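Local coordinates for protein betaine aldehyde dehydrogenase (Staphylococcus aureus subsp. aureus COL, PDB 4QTO) that probably catalyses the NAD-dependent oxidation of betaine aldehyde to glycine betaine, as a tetrameric member of the aldehyde dehydrogenase family, at residues 456-459 and 465-468. Sequence-based numbering, arbitrary orientation. Where two conformers were deposited one is given.
Sequences RVAN and TVWI
A458 meets V466 where the last turns of helix 451-460 lie against strand 465-468, with the two CA atoms 6.1 Å apart. Strand 443-447, this helix and strand 465-468 form a beta-alpha-beta unit of the aldehyde dehydrogenase fold, its two strands side by side and parallel in one sheet and the helix packed on a face of it. The helix presents a single methyl group here, which is consistent with the close approach: A458 points its CB at the strand, and V466 points back.

V466 does the touching with one branch. With CG1 anti to the backbone N (chi1 -177°), CG1 of V466 reaches CB of A458 at 3.6 Å and stands 4.0 Å from CA of the same alanine. CG2 of V466, beside that residue's own backbone N, comes instead to the carbonyl O of A458, at 4.0 Å. This oxygen also accepts a hydrogen bond from NZ of K504 in a second subunit. Two residues along, I468 adds the end of its chain: CD1 is anti to CA about the CB-CG1 bond (chi2 172°), and the side chain also touches A454 and Q455 of the same helix.

W467 points away from the helix, its NE1 hydrogen-bonded to the carbonyl O of P473. Strand 465-468 is an edge strand of its sheet within the chain, yet a strand of the second subunit pairs with it in parallel, continuing the sheet across the interface. On the alanine's methyl, CD1 of I468 stops 4.2 Å from CB of A458.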
loop_
_atom_site.group_PDB
_atom_site.type_symbol
_atom_site.label_atom_id
_atom_site.label_comp_id
_atom_site.label_asym_id
_atom_site.label_seq_id
_atom_site.Cartn_x
_atom_site.Cartn_y
_atom_site.Cartn_z
ATOM N N ARG A 456 13.792 20.645 9.621
ATOM C CA ARG A 456 14.032 21.437 8.410
ATOM C C ARG A 456 15.316 21.008 7.723
ATOM O O ARG A 456 15.385 20.856 6.492
ATOM C CB ARG A 456 14.182 22.941 8.669
ATOM C CG ARG A 456 12.931 23.682 9.008
ATOM C CD ARG A 456 13.187 25.188 8.860
ATOM N NE ARG A 456 14.217 25.705 9.789
ATOM C CZ ARG A 456 13.995 26.072 11.048
ATOM N NH1 ARG A 456 12.799 25.966 11.628
ATOM N NH2 ARG A 456 14.978 26.589 11.768
ATOM N N VAL A 457 16.359 20.843 8.519
ATOM C CA VAL A 457 17.641 20.422 7.973
ATOM C C VAL A 457 17.509 19.007 7.386
ATOM O O VAL A 457 17.948 18.732 6.256
ATOM C CB VAL A 457 18.746 20.505 9.032
ATOM C CG1 VAL A 457 20.034 19.877 8.551
ATOM C CG2 VAL A 457 18.954 21.956 9.434
ATOM N N ALA A 458 16.912 18.083 8.131
ATOM C CA ALA A 458 16.784 16.705 7.634
ATOM C C ALA A 458 16.080 16.638 6.279
ATOM O O ALA A 458 16.462 15.847 5.426
ATOM C CB ALA A 458 16.052 15.844 8.646
ATOM N N ASN A 459 15.067 17.463 6.077
ATOM C CA ASN A 459 14.357 17.438 4.809
ATOM C C ASN A 459 15.188 17.915 3.627
ATOM O O ASN A 459 14.884 17.559 2.483
ATOM C CB ASN A 459 13.056 18.204 4.944
ATOM C CG ASN A 459 11.972 17.366 5.644
ATOM O OD1 ASN A 459 11.555 16.306 5.147
ATOM N ND2 ASN A 459 11.535 17.820 6.810
ATOM N N THR A 465 19.344 8.079 4.849
ATOM C CA THR A 465 18.909 8.038 6.259
ATOM C C THR A 465 19.417 9.268 6.970
ATOM O O THR A 465 20.588 9.626 6.847
ATOM C CB THR A 465 19.464 6.772 6.978
ATOM O OG1 THR A 465 19.014 5.585 6.296
ATOM C CG2 THR A 465 19.033 6.717 8.431
ATOM N N VAL A 466 18.524 9.943 7.696
ATOM C CA VAL A 466 18.909 11.093 8.529
ATOM C C VAL A 466 18.460 10.827 9.954
ATOM O O VAL A 466 17.287 10.535 10.187
ATOM C CB VAL A 466 18.276 12.410 8.093
ATOM C CG1 VAL A 466 18.785 13.530 8.973
ATOM C CG2 VAL A 466 18.598 12.692 6.609
ATOM N N TRP A 467 19.405 10.897 10.902
ATOM C CA TRP A 467 19.104 10.747 12.308
ATOM C C TRP A 467 18.984 12.136 12.955
ATOM O O TRP A 467 19.810 13.026 12.704
ATOM C CB TRP A 467 20.210 9.994 13.037
ATOM C CG TRP A 467 20.475 8.642 12.493
ATOM C CD1 TRP A 467 19.627 7.573 12.517
ATOM C CD2 TRP A 467 21.667 8.193 11.849
ATOM N NE1 TRP A 467 20.203 6.499 11.911
ATOM C CE2 TRP A 467 21.466 6.848 11.500
ATOM C CE3 TRP A 467 22.880 8.798 11.505
ATOM C CZ2 TRP A 467 22.445 6.094 10.845
ATOM C CZ3 TRP A 467 23.845 8.039 10.869
ATOM C CH2 TRP A 467 23.636 6.707 10.564
ATOM N N ILE A 468 17.963 12.324 13.769
ATOM C CA ILE A 468 17.797 13.558 14.560
ATOM C C ILE A 468 18.142 13.182 15.989
ATOM O O ILE A 468 17.478 12.349 16.614
ATOM C CB ILE A 468 16.397 14.167 14.425
ATOM C CG1 ILE A 468 16.226 14.693 12.984
ATOM C CG2 ILE A 468 16.227 15.277 15.464
ATOM C CD1 ILE A 468 14.830 15.162 12.641
#